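Side-chain contacts in AgaA (Rhizobium radiobacter, PDB 6HLX), which binds the opine agropinic acid as a periplasmic substrate-binding protein and probably delivers it to an ABC transporter for import: residues T201-N204 and A205-G209; S268-N272 and T273-G277; V437-A440 and L441-P445; G470-T473 and F474-G477. All coordinates share one frame; numbering follows the deposited sequence.

Contact 1 of 4, residues T201-N204 and A205-G209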
ATOM      1  N   THR A 201     -11.993  -9.057  18.625  1.00 22.27           N
ATOM      2  CA  THR A 201     -13.110  -8.133  18.869  1.00 21.79           C
ATOM      3  C   THR A 201     -13.709  -7.674  17.518  1.00 24.11           C
ATOM      4  O   THR A 201     -14.929  -7.486  17.421  1.00 23.79           O
ATOM      5  CB  THR A 201     -12.714  -6.900  19.717  1.00 29.73           C
ATOM      6  OG1 THR A 201     -11.903  -6.015  18.940  1.00 33.79           O
ATOM      7  CG2 THR A 201     -12.037  -7.277  21.018  1.00 22.79           C
ATOM      8  N   ARG A 202     -12.847  -7.500  16.490  1.00 20.17           N
ATOM      9  CA  ARG A 202     -13.320  -7.072  15.177  1.00 19.80           C
ATOM     10  C   ARG A 202     -14.264  -8.116  14.551  1.00 22.94           C
ATOM     11  O   ARG A 202     -15.350  -7.755  14.085  1.00 21.13           O
ATOM     12  CB  ARG A 202     -12.138  -6.754  14.258  1.00 18.96           C
ATOM     13  CG  ARG A 202     -12.572  -6.074  12.979  1.00 17.70           C
ATOM     14  CD  ARG A 202     -11.405  -5.427  12.252  1.00 20.02           C
ATOM     15  NE  ARG A 202     -10.400  -6.380  11.747  1.00 19.75           N
ATOM     16  CZ  ARG A 202      -9.218  -6.618  12.308  1.00 22.96           C
ATOM     17  NH1 ARG A 202      -8.893  -6.040  13.469  1.00 19.10           N
ATOM     18  NH2 ARG A 202      -8.362  -7.461  11.736  1.00 21.53           N
ATOM     19  N   VAL A 203     -13.843  -9.395  14.548  1.00 20.86           N
ATOM     20  CA  VAL A 203     -14.650 -10.504  14.020  1.00 20.72           C
ATOM     21  C   VAL A 203     -15.931 -10.624  14.852  1.00 23.79           C
ATOM     22  O   VAL A 203     -17.037 -10.735  14.279  1.00 22.94           O
ATOM     23  CB  VAL A 203     -13.837 -11.813  14.005  1.00 23.77           C
ATOM     24  CG1 VAL A 203     -14.731 -13.025  13.741  1.00 24.10           C
ATOM     25  CG2 VAL A 203     -12.724 -11.732  12.970  1.00 22.31           C
ATOM     26  N   ASN A 204     -15.796 -10.534  16.192  1.00 21.34           N
ATOM     27  CA  ASN A 204     -16.987 -10.616  17.058  1.00 22.98           C
ATOM     28  C   ASN A 204     -17.984  -9.472  16.812  1.00 25.68           C
ATOM     29  O   ASN A 204     -19.199  -9.682  16.900  1.00 26.60           O
ATOM     30  CB  ASN A 204     -16.607 -10.691  18.525  1.00 25.13           C
ATOM     31  CG  ASN A 204     -17.707 -11.344  19.348  1.00 53.21           C
ATOM     32  OD1 ASN A 204     -18.254 -12.405  18.990  1.00 51.02           O
ATOM     33  ND2 ASN A 204     -18.076 -10.725  20.457  1.00 42.05           N
ATOM     34  N   ALA A 205     -17.481  -8.270  16.476  1.00 21.94           N
ATOM     35  CA  ALA A 205     -18.364  -7.139  16.163  1.00 22.62           C
ATOM     36  C   ALA A 205     -19.209  -7.450  14.923  1.00 25.08           C
ATOM     37  O   ALA A 205     -20.385  -7.086  14.889  1.00 25.25           O
ATOM     38  CB  ALA A 205     -17.552  -5.878  15.926  1.00 23.38           C
ATOM     39  N   LEU A 206     -18.616  -8.118  13.909  1.00 22.25           N
ATOM     40  CA  LEU A 206     -19.391  -8.507  12.731  1.00 22.53           C
ATOM     41  C   LEU A 206     -20.409  -9.613  13.075  1.00 25.70           C
ATOM     42  O   LEU A 206     -21.594  -9.497  12.749  1.00 24.64           O
ATOM     43  CB  LEU A 206     -18.479  -8.986  11.588  1.00 22.63           C
ATOM     44  CG  LEU A 206     -19.258  -9.240  10.268  1.00 27.21           C
ATOM     45  CD1 LEU A 206     -19.632  -7.915   9.565  1.00 25.90           C
ATOM     46  CD2 LEU A 206     -18.503 -10.195   9.378  1.00 30.84           C
ATOM     47  N   LYS A 207     -19.947 -10.675  13.728  1.00 23.67           N
ATOM     48  CA  LYS A 207     -20.815 -11.815  14.057  1.00 24.95           C
ATOM     49  C   LYS A 207     -21.936 -11.475  15.033  1.00 31.65           C
ATOM     50  O   LYS A 207     -23.002 -12.079  14.959  1.00 33.13           O
ATOM     51  CB  LYS A 207     -19.998 -12.978  14.596  1.00 26.92           C
ATOM     52  CG  LYS A 207     -19.080 -13.636  13.579  1.00 31.29           C
ATOM     53  CD  LYS A 207     -18.470 -14.866  14.201  1.00 40.64           C
ATOM     54  CE  LYS A 207     -17.445 -15.493  13.312  1.00 56.54           C
ATOM     55  NZ  LYS A 207     -16.420 -16.211  14.117  1.00 71.01           N
ATOM     56  N   SER A 208     -21.703 -10.531  15.953  1.00 28.46           N
ATOM     57  CA  SER A 208     -22.717 -10.160  16.952  1.00 29.36           C
ATOM     58  C   SER A 208     -23.667  -9.077  16.416  1.00 35.72           C
ATOM     59  O   SER A 208     -24.651  -8.738  17.076  1.00 37.50           O
ATOM     60  CB  SER A 208     -22.045  -9.731  18.252  1.00 31.57           C
ATOM     61  OG  SER A 208     -21.420  -8.470  18.081  1.00 42.60           O
ATOM     62  N   GLY A 209     -23.364  -8.554  15.232  1.00 32.68           N
ATOM     63  CA  GLY A 209     -24.169  -7.551  14.541  1.00 32.88           C
ATOM     64  C   GLY A 209     -23.944  -6.110  14.959  1.00 35.15           C
ATOM     65  O   GLY A 209     -24.845  -5.285  14.799  1.00 36.88           O
TER
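Val-203 and Lys-207 meet one turn apart in a local contact along the last two turns of helix 199-207, which packs beside strand 213-214 of the seven-stranded mixed sheet. The two side chains lie alongside each other and point the same way. Val-203 holds CG1 anti to its own N (chi1 168°), and this methyl rests against the far end of the extended lysine, 3.7 Å from Lys-207 CE and 3.6 Å from Lys-207 NZ. The end of the lysine thus lies beside the valine methyl, and its ammonium group goes on to a salt bridge with Asp-224. The backbones of the same pair are joined by a nearly straight bond, Lys-207 N to Val-203 O at 3.0 Å.

One residue further on, Asn-204 O is gripped twice by Ser-208. Ser-208 N donates to it at 2.8 Å, and Ser-208 OG donates to Asn-204 O at the same length of 2.8 Å. The two donors arrive from opposite faces of the carbonyl plane. A chi1 of 71°, which places OG between the backbone N and the carbonyl carbon, folds the hydroxyl back onto the helix to make the second bond. Gly-209 then takes positive phi, and its N bonds Leu-206 O at 3.2 Å. This is one of the two bonds back into the last turn that, with the positive phi, make a Schellman motif at the C-terminal end of the helix.

Contact 2 of 4, residues S268-N272 and T273-G277. With EDO (1,2-ethanediol), chain X.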
ATOM      1  N   SER A 268       6.484 -22.918   4.471  1.00 26.36           N
ATOM      2  CA  SER A 268       5.305 -23.577   5.043  1.00 26.75           C
ATOM      3  C   SER A 268       5.171 -23.265   6.525  1.00 29.96           C
ATOM      4  O   SER A 268       4.060 -23.272   7.025  1.00 28.66           O
ATOM      5  CB  SER A 268       5.357 -25.086   4.827  1.00 30.35           C
ATOM      6  OG  SER A 268       5.352 -25.369   3.439  1.00 41.01           O
ATOM      7  N   ALA A 269       6.295 -22.999   7.241  1.00 28.64           N
ATOM      8  CA  ALA A 269       6.233 -22.651   8.669  1.00 28.30           C
ATOM      9  C   ALA A 269       5.471 -21.341   8.825  1.00 30.80           C
ATOM     10  O   ALA A 269       4.638 -21.232   9.716  1.00 29.73           O
ATOM     11  CB  ALA A 269       7.632 -22.524   9.264  1.00 29.54           C
ATOM     12  N   ILE A 270       5.700 -20.372   7.921  1.00 26.04           N
ATOM     13  CA  ILE A 270       4.961 -19.100   7.975  1.00 24.54           C
ATOM     14  C   ILE A 270       3.478 -19.321   7.627  1.00 27.60           C
ATOM     15  O   ILE A 270       2.607 -18.901   8.385  1.00 27.48           O
ATOM     16  CB  ILE A 270       5.615 -18.001   7.094  1.00 26.80           C
ATOM     17  CG1 ILE A 270       7.022 -17.634   7.640  1.00 27.48           C
ATOM     18  CG2 ILE A 270       4.691 -16.755   7.033  1.00 26.55           C
ATOM     19  CD1 ILE A 270       7.841 -16.786   6.708  1.00 26.30           C
ATOM     20  N   ILE A 271       3.200 -19.987   6.492  1.00 25.60           N
ATOM     21  CA  ILE A 271       1.822 -20.242   6.031  1.00 25.39           C
ATOM     22  C   ILE A 271       0.999 -20.974   7.102  1.00 28.68           C
ATOM     23  O   ILE A 271      -0.119 -20.549   7.404  1.00 27.86           O
ATOM     24  CB  ILE A 271       1.821 -20.985   4.661  1.00 28.19           C
ATOM     25  CG1 ILE A 271       2.442 -20.097   3.552  1.00 27.51           C
ATOM     26  CG2 ILE A 271       0.406 -21.474   4.273  1.00 29.62           C
ATOM     27  CD1 ILE A 271       2.886 -20.846   2.292  1.00 30.96           C
ATOM     28  N   ASN A 272       1.554 -22.066   7.667  1.00 25.89           N
ATOM     29  CA  ASN A 272       0.845 -22.898   8.638  1.00 26.11           C
ATOM     30  C   ASN A 272       0.706 -22.287  10.025  1.00 32.45           C
ATOM     31  O   ASN A 272      -0.308 -22.538  10.673  1.00 34.53           O
ATOM     32  CB  ASN A 272       1.472 -24.313   8.730  1.00 27.20           C
ATOM     33  CG  ASN A 272       1.348 -25.075   7.427  1.00 41.27           C
ATOM     34  OD1 ASN A 272       0.428 -24.844   6.638  1.00 31.53           O
ATOM     35  ND2 ASN A 272       2.270 -25.997   7.157  1.00 36.95           N
ATOM     36  N   THR A 273       1.710 -21.529  10.502  1.00 26.71           N
ATOM     37  CA  THR A 273       1.647 -20.979  11.866  1.00 25.99           C
ATOM     38  C   THR A 273       1.119 -19.546  11.946  1.00 29.37           C
ATOM     39  O   THR A 273       0.726 -19.137  13.029  1.00 29.93           O
ATOM     40  CB  THR A 273       2.997 -21.091  12.609  1.00 29.45           C
ATOM     41  OG1 THR A 273       3.921 -20.148  12.067  1.00 29.19           O
ATOM     42  CG2 THR A 273       3.586 -22.518  12.607  1.00 27.63           C
ATOM     43  N   ALA A 274       1.146 -18.783  10.840  1.00 24.66           N
ATOM     44  CA  ALA A 274       0.683 -17.390  10.843  1.00 24.19           C
ATOM     45  C   ALA A 274      -0.591 -17.177  10.041  1.00 26.48           C
ATOM     46  O   ALA A 274      -1.259 -16.158  10.233  1.00 26.56           O
ATOM     47  CB  ALA A 274       1.783 -16.481  10.307  1.00 24.51           C
ATOM     48  N   PHE A 275      -0.874 -18.067   9.069  1.00 23.88           N
ATOM     49  CA  PHE A 275      -2.018 -17.887   8.165  1.00 23.13           C
ATOM     50  C   PHE A 275      -2.976 -19.088   8.098  1.00 27.13           C
ATOM     51  O   PHE A 275      -3.735 -19.219   7.122  1.00 26.18           O
ATOM     52  CB  PHE A 275      -1.520 -17.506   6.758  1.00 22.89           C
ATOM     53  CG  PHE A 275      -0.795 -16.183   6.726  1.00 23.81           C
ATOM     54  CD1 PHE A 275       0.578 -16.119   6.952  1.00 24.75           C
ATOM     55  CD2 PHE A 275      -1.488 -14.995   6.505  1.00 24.50           C
ATOM     56  CE1 PHE A 275       1.246 -14.886   6.939  1.00 24.85           C
ATOM     57  CE2 PHE A 275      -0.815 -13.772   6.458  1.00 25.08           C
ATOM     58  CZ  PHE A 275       0.546 -13.728   6.685  1.00 22.99           C
ATOM     59  N   ASN A 276      -2.954 -19.953   9.133  1.00 26.19           N
ATOM     60  CA  ASN A 276      -3.877 -21.098   9.224  1.00 27.49           C
ATOM     61  C   ASN A 276      -3.845 -22.015   7.977  1.00 32.43           C
ATOM     62  O   ASN A 276      -4.869 -22.580   7.573  1.00 31.92           O
ATOM     63  CB  ASN A 276      -5.315 -20.568   9.507  1.00 28.84           C
ATOM     64  CG  ASN A 276      -6.314 -21.624   9.916  1.00 51.05           C
ATOM     65  OD1 ASN A 276      -7.456 -21.665   9.420  1.00 43.76           O
ATOM     66  ND2 ASN A 276      -5.897 -22.513  10.806  1.00 41.94           N
ATOM     67  N   GLY A 277      -2.671 -22.138   7.364  1.00 29.39           N
ATOM     68  CA  GLY A 277      -2.517 -22.975   6.179  1.00 29.54           C
ATOM     69  C   GLY A 277      -2.973 -22.329   4.882  1.00 32.37           C
ATOM     70  O   GLY A 277      -2.935 -22.980   3.836  1.00 32.51           O
TER
HETATM   71  C1  EDO X 623      -2.461 -18.964  12.551  1.00 54.61           C
HETATM   72  O1  EDO X 623      -2.001 -20.088  11.832  1.00 52.52           O
HETATM   73  C2  EDO X 623      -3.992 -18.984  12.635  1.00 57.59           C
HETATM   74  O2  EDO X 623      -4.381 -17.989  13.557  1.00 61.06           O
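The C-terminal end of helix 267-274 holds this contact, where Thr-273, the aromatic ring of Phe-275 and Gly-277 fold back on the preceding turn. Ala-269 O receives two bonds from Thr-273: Thr-273 N donates at 3.0 Å, and Thr-273 OG1 donates to Ala-269 O at 2.7 Å from the opposite face of the carbonyl plane. The hydroxyl reaches back because chi1 is 73°, leaving CG2 anti to the carbonyl carbon.

On the buried side, Ile-270 and Phe-275 run side by side in the same direction. The isoleucine uses its CG2 branch, which lies in the plane of the ring, at its edge, with Ile-270 CG2 3.9 Å from Phe-275 CE1. Met-450 of strand 446-451 and Thr-338 of helix 333-347 touch both side chains, so this edge contact belongs to the seam between the helix, the six-stranded sheet and helix 333-347.

Phe-275 is the first residue to leave helical geometry, and Asn-276 and Gly-277 follow with positive phi. The turn closes on Ile-271 O: Gly-277 N donates to it at 3.0 Å from above the carbonyl plane, alongside a weak bond from Phe-275 N. Beside this turn Ile-271 CG2 packs 3.5 Å from Gly-277 C, and Asn-272 OD1 comes within 3.5 Å of Gly-277 CA. Asn-276 N donates to O1 of an ethanediol molecule, at 2.9 Å.

Contact 3 of 4, residues V437-A440 and L441-P445. With ACT (acetate ion), chain J.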
ATOM      1  N   VAL A 437      14.841  -8.670 -13.196  1.00 20.06           N
ATOM      2  CA  VAL A 437      14.532  -9.784 -12.279  1.00 20.26           C
ATOM      3  C   VAL A 437      15.809 -10.592 -11.931  1.00 24.58           C
ATOM      4  O   VAL A 437      16.032 -10.915 -10.765  1.00 23.72           O
ATOM      5  CB  VAL A 437      13.390 -10.662 -12.825  1.00 23.75           C
ATOM      6  CG1 VAL A 437      13.393 -12.024 -12.152  1.00 24.63           C
ATOM      7  CG2 VAL A 437      12.034  -9.977 -12.631  1.00 22.62           C
ATOM      8  N   ASP A 438      16.663 -10.870 -12.932  1.00 22.38           N
ATOM      9  CA  ASP A 438      17.934 -11.588 -12.687  1.00 22.55           C
ATOM     10  C   ASP A 438      18.785 -10.840 -11.653  1.00 27.26           C
ATOM     11  O   ASP A 438      19.308 -11.460 -10.721  1.00 26.74           O
ATOM     12  CB  ASP A 438      18.716 -11.707 -14.001  1.00 25.20           C
ATOM     13  CG  ASP A 438      18.071 -12.621 -15.032  1.00 33.74           C
ATOM     14  OD1 ASP A 438      17.070 -13.295 -14.693  1.00 30.20           O
ATOM     15  OD2 ASP A 438      18.589 -12.690 -16.169  1.00 37.83           O
ATOM     16  N   ARG A 439      18.915  -9.508 -11.817  1.00 24.08           N
ATOM     17  CA  ARG A 439      19.719  -8.699 -10.891  1.00 24.55           C
ATOM     18  C   ARG A 439      19.039  -8.585  -9.513  1.00 25.85           C
ATOM     19  O   ARG A 439      19.727  -8.592  -8.489  1.00 24.76           O
ATOM     20  CB  ARG A 439      20.012  -7.313 -11.480  1.00 25.69           C
ATOM     21  CG  ARG A 439      20.931  -6.492 -10.586  1.00 33.81           C
ATOM     22  CD  ARG A 439      22.271  -6.290 -11.207  1.00 38.34           C
ATOM     23  NE  ARG A 439      23.180  -5.544 -10.336  1.00 35.02           N
ATOM     24  CZ  ARG A 439      24.378  -5.985  -9.969  1.00 43.67           C
ATOM     25  NH1 ARG A 439      25.163  -5.234  -9.208  1.00 29.73           N
ATOM     26  NH2 ARG A 439      24.801  -7.182 -10.360  1.00 33.98           N
ATOM     27  N   ALA A 440      17.696  -8.504  -9.490  1.00 22.10           N
ATOM     28  CA  ALA A 440      16.928  -8.442  -8.236  1.00 21.69           C
ATOM     29  C   ALA A 440      17.139  -9.735  -7.421  1.00 24.60           C
ATOM     30  O   ALA A 440      17.182  -9.692  -6.198  1.00 25.11           O
ATOM     31  CB  ALA A 440      15.451  -8.266  -8.545  1.00 22.48           C
ATOM     32  N   LEU A 441      17.211 -10.886  -8.090  1.00 21.88           N
ATOM     33  CA  LEU A 441      17.426 -12.161  -7.385  1.00 22.41           C
ATOM     34  C   LEU A 441      18.870 -12.258  -6.894  1.00 25.88           C
ATOM     35  O   LEU A 441      19.118 -12.635  -5.745  1.00 25.03           O
ATOM     36  CB  LEU A 441      17.133 -13.335  -8.335  1.00 22.84           C
ATOM     37  CG  LEU A 441      15.658 -13.570  -8.639  1.00 26.51           C
ATOM     38  CD1 LEU A 441      15.495 -14.478  -9.880  1.00 25.89           C
ATOM     39  CD2 LEU A 441      14.945 -14.179  -7.415  1.00 28.30           C
ATOM     40  N   GLU A 442      19.825 -11.909  -7.765  1.00 23.67           N
ATOM     41  CA  GLU A 442      21.242 -11.946  -7.425  1.00 22.66           C
ATOM     42  C   GLU A 442      21.560 -11.136  -6.155  1.00 26.09           C
ATOM     43  O   GLU A 442      22.232 -11.645  -5.243  1.00 26.46           O
ATOM     44  CB  GLU A 442      22.069 -11.428  -8.610  1.00 24.07           C
ATOM     45  CG  GLU A 442      23.556 -11.399  -8.312  1.00 32.88           C
ATOM     46  CD  GLU A 442      24.421 -10.786  -9.398  1.00 57.26           C
ATOM     47  OE1 GLU A 442      25.647 -10.670  -9.172  1.00 51.42           O
ATOM     48  OE2 GLU A 442      23.878 -10.419 -10.467  1.00 46.78           O
ATOM     49  N   LEU A 443      21.067  -9.896  -6.096  1.00 23.69           N
ATOM     50  CA  LEU A 443      21.344  -9.003  -4.970  1.00 23.42           C
ATOM     51  C   LEU A 443      20.394  -9.185  -3.800  1.00 24.95           C
ATOM     52  O   LEU A 443      20.759  -8.890  -2.653  1.00 24.20           O
ATOM     53  CB  LEU A 443      21.380  -7.534  -5.425  1.00 23.27           C
ATOM     54  CG  LEU A 443      22.439  -7.145  -6.479  1.00 26.99           C
ATOM     55  CD1 LEU A 443      22.314  -5.677  -6.809  1.00 26.78           C
ATOM     56  CD2 LEU A 443      23.865  -7.430  -6.002  1.00 28.27           C
ATOM     57  N   SER A 444      19.177  -9.685  -4.080  1.00 21.82           N
ATOM     58  CA  SER A 444      18.125  -9.904  -3.087  1.00 21.52           C
ATOM     59  C   SER A 444      17.987  -8.769  -2.039  1.00 24.14           C
ATOM     60  O   SER A 444      17.996  -9.061  -0.836  1.00 24.42           O
ATOM     61  CB  SER A 444      18.308 -11.258  -2.409  1.00 24.60           C
ATOM     62  OG  SER A 444      17.903 -12.290  -3.292  1.00 27.81           O
ATOM     63  N   PRO A 445      17.858  -7.482  -2.449  1.00 22.16           N
ATOM     64  CA  PRO A 445      17.629  -6.415  -1.449  1.00 21.73           C
ATOM     65  C   PRO A 445      16.317  -6.646  -0.701  1.00 25.42           C
ATOM     66  O   PRO A 445      16.193  -6.256   0.450  1.00 25.55           O
ATOM     67  CB  PRO A 445      17.558  -5.143  -2.290  1.00 22.78           C
ATOM     68  CG  PRO A 445      17.104  -5.613  -3.650  1.00 26.31           C
ATOM     69  CD  PRO A 445      17.787  -6.944  -3.830  1.00 23.26           C
TER
HETATM   70  C   ACT J 609      28.098  -7.019  -8.938  1.00 65.38           C
HETATM   71  O   ACT J 609      27.612  -8.116  -9.336  1.00 64.46           O
HETATM   72  OXT ACT J 609      28.110  -6.625  -7.745  1.00 65.54           O
HETATM   73  CH3 ACT J 609      28.724  -6.079  -9.998  1.00 65.46           C
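Arg-439 starts out away from residues 441-445 at CB and returns to them at its tip. CG lies anti to the backbone N (chi1 -176°), and a bend at chi2 of 111° then lays the chain across Leu-443, whose CD1 is 4.1 Å from Arg-439 CG. NE comes closer to the same methyl, with Arg-439 NE 3.6 Å from Leu-443 CD1; its polar partner is Asp-410, through a salt bridge. At CZ the leucine is spread over one face of the guanidinium, its CG above the centre of the group. NH2 meets two anions: Arg-439 NH2 makes a long salt bridge with Glu-442 OE2 at 3.4 Å, approached obliquely, and it donates to O of an acetate ion at 3.1 Å in an almost straight bond (175°) near the guanidinium plane. Arg-439 NH1 lies beside the acetate, 3.4 Å from its C. The carboxylate of Glu-442, carried on a fully extended chain, stands almost perpendicular to that plane.

These residues form the last turns of helix 426-443, with the arginine and Leu-443 also touching Ile-413 of the adjoining helix 411-422. On another side Val-437 and Leu-441 lie alongside each other, Val-437 CG1 being 4.0 Å from Leu-441 CD1. Ser-444 leaves the helix with positive phi. Its N still bonds Ala-440 O from above the carbonyl plane, and Ser-444 OG turns back to donate to Leu-441 O at 2.8 Å, just before Pro-445 leads into strand 446-451.

Contact 4 of 4, residues G470-T473 and F474-G477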
ATOM      1  N   GLY A 470      -6.293  -7.988  -7.060  1.00 22.06           N
ATOM      2  CA  GLY A 470      -4.849  -8.181  -6.920  1.00 21.46           C
ATOM      3  C   GLY A 470      -4.213  -7.129  -6.036  1.00 21.18           C
ATOM      4  O   GLY A 470      -4.658  -6.930  -4.908  1.00 20.90           O
ATOM      5  N   PHE A 471      -3.238  -6.375  -6.592  1.00 18.28           N
ATOM      6  CA  PHE A 471      -2.520  -5.321  -5.853  1.00 18.64           C
ATOM      7  C   PHE A 471      -3.385  -4.132  -5.425  1.00 20.53           C
ATOM      8  O   PHE A 471      -2.900  -3.272  -4.679  1.00 20.23           O
ATOM      9  CB  PHE A 471      -1.333  -4.812  -6.707  1.00 19.97           C
ATOM     10  CG  PHE A 471      -0.083  -5.654  -6.710  1.00 19.95           C
ATOM     11  CD1 PHE A 471       0.065  -6.730  -5.831  1.00 20.14           C
ATOM     12  CD2 PHE A 471       0.953  -5.382  -7.606  1.00 21.22           C
ATOM     13  CE1 PHE A 471       1.257  -7.480  -5.810  1.00 22.05           C
ATOM     14  CE2 PHE A 471       2.132  -6.144  -7.594  1.00 23.21           C
ATOM     15  CZ  PHE A 471       2.281  -7.174  -6.688  1.00 21.56           C
ATOM     16  N   LEU A 472      -4.635  -4.042  -5.896  1.00 18.41           N
ATOM     17  CA  LEU A 472      -5.497  -2.905  -5.534  1.00 18.84           C
ATOM     18  C   LEU A 472      -6.286  -3.132  -4.255  1.00 20.69           C
ATOM     19  O   LEU A 472      -7.067  -2.251  -3.856  1.00 19.94           O
ATOM     20  CB  LEU A 472      -6.470  -2.569  -6.682  1.00 19.04           C
ATOM     21  CG  LEU A 472      -5.805  -2.071  -7.948  1.00 23.28           C
ATOM     22  CD1 LEU A 472      -6.806  -1.906  -9.024  1.00 22.50           C
ATOM     23  CD2 LEU A 472      -5.085  -0.755  -7.696  1.00 23.67           C
ATOM     24  N   THR A 473      -6.095  -4.291  -3.580  1.00 17.26           N
ATOM     25  CA  THR A 473      -6.916  -4.581  -2.387  1.00 17.47           C
ATOM     26  C   THR A 473      -6.850  -3.492  -1.303  1.00 19.49           C
ATOM     27  O   THR A 473      -7.890  -3.190  -0.701  1.00 19.31           O
ATOM     28  CB  THR A 473      -6.635  -5.979  -1.810  1.00 20.25           C
ATOM     29  OG1 THR A 473      -7.523  -6.227  -0.702  1.00 19.31           O
ATOM     30  CG2 THR A 473      -5.175  -6.163  -1.367  1.00 18.69           C
ATOM     31  N   PHE A 474      -5.682  -2.877  -1.069  1.00 17.75           N
ATOM     32  CA  PHE A 474      -5.585  -1.840  -0.024  1.00 16.77           C
ATOM     33  C   PHE A 474      -6.334  -0.531  -0.374  1.00 21.45           C
ATOM     34  O   PHE A 474      -6.463   0.346   0.489  1.00 20.45           O
ATOM     35  CB  PHE A 474      -4.131  -1.547   0.357  1.00 18.64           C
ATOM     36  CG  PHE A 474      -3.353  -2.669   1.015  1.00 19.08           C
ATOM     37  CD1 PHE A 474      -4.007  -3.777   1.560  1.00 20.64           C
ATOM     38  CD2 PHE A 474      -1.968  -2.592   1.146  1.00 20.89           C
ATOM     39  CE1 PHE A 474      -3.285  -4.791   2.209  1.00 21.78           C
ATOM     40  CE2 PHE A 474      -1.244  -3.624   1.770  1.00 21.96           C
ATOM     41  CZ  PHE A 474      -1.906  -4.713   2.295  1.00 20.20           C
ATOM     42  N   GLN A 475      -6.776  -0.398  -1.650  1.00 18.38           N
ATOM     43  CA  GLN A 475      -7.541   0.773  -2.109  1.00 18.11           C
ATOM     44  C   GLN A 475      -9.038   0.481  -2.148  1.00 21.34           C
ATOM     45  O   GLN A 475      -9.805   1.306  -2.660  1.00 20.97           O
ATOM     46  CB  GLN A 475      -7.067   1.230  -3.497  1.00 19.51           C
ATOM     47  CG  GLN A 475      -5.607   1.693  -3.478  1.00 21.89           C
ATOM     48  CD  GLN A 475      -5.248   2.399  -4.755  1.00 26.07           C
ATOM     49  OE1 GLN A 475      -6.122   2.810  -5.506  1.00 26.87           O
ATOM     50  NE2 GLN A 475      -3.955   2.545  -5.014  1.00 24.33           N
ATOM     51  N   SER A 476      -9.468  -0.677  -1.622  1.00 19.28           N
ATOM     52  CA  SER A 476     -10.885  -1.090  -1.655  1.00 18.05           C
ATOM     53  C   SER A 476     -11.849  -0.076  -1.043  1.00 21.37           C
ATOM     54  O   SER A 476     -13.034  -0.052  -1.428  1.00 20.81           O
ATOM     55  CB  SER A 476     -11.081  -2.456  -1.003  1.00 19.27           C
ATOM     56  OG  SER A 476     -10.368  -3.467  -1.699  1.00 20.97           O
ATOM     57  N   GLY A 477     -11.339   0.774  -0.130  1.00 17.96           N
ATOM     58  CA  GLY A 477     -12.158   1.838   0.462  1.00 18.62           C
ATOM     59  C   GLY A 477     -12.760   2.777  -0.579  1.00 21.95           C
ATOM     60  O   GLY A 477     -13.808   3.390  -0.332  1.00 21.06           O
TER
HETATM   61  O   HOH W   1      -3.757  -1.480  -2.979  1.00 21.71           O
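Residues 471-477, part of a buried 3-10 segment in the long loop between strands 462-463 and 484-485, carry Phe-474 into the agropinic acid pocket, and their core is the pairing of Thr-473 with Ser-476. Thr-473 O accepts from both the hydroxyl and the amide of the serine: Ser-476 OG donates at 2.7 Å, and Ser-476 N donates to Thr-473 O at 3.1 Å from well above the carbonyl plane. The hydroxyl has a further partner in Met-468 N, which ties the segment to the preceding part of the loop. The step before is similar, with Gln-475 N donating to Leu-472 O at 2.9 Å.

Thr-473 turns OG1 anti to its backbone N (chi1 -177°), where it meets Asn-467. This leaves CG2 directed at the next residue, and Thr-473 CG2 lies obliquely by the ring, 4.0 Å from Phe-474 CD1. A water donates to Phe-471 O at 2.6 Å and accepts a weak bond from Phe-474 N. Phe-474 itself touches the bound agropinic acid, and the successive i to i+3 bonds around it are those of a 3-10 helix beside the opine pocket.

Contacts 1, 2 and 3 each sit at the C-terminal end of an alpha-helix and are partly buried, with their centres 22 to 26 Å from the centre of the chain; contact 4 is wholly buried, about 8 Å from it. Contacts 2 and 3 meet the same six-stranded sheet, contact 2 packing on strand 446-451 and contact 3 leading into it, while contact 1 packs on the seven-stranded sheet. A side-chain hydroxyl folded back on a backbone carbonyl recurs in all four, four residues back in contacts 1 and 2 and three back in contacts 3 and 4. Charged side chains enter contacts 1 and 3, apolar packing against an aromatic ring marks contact 2, and contact 4 alone touches agropinic acid.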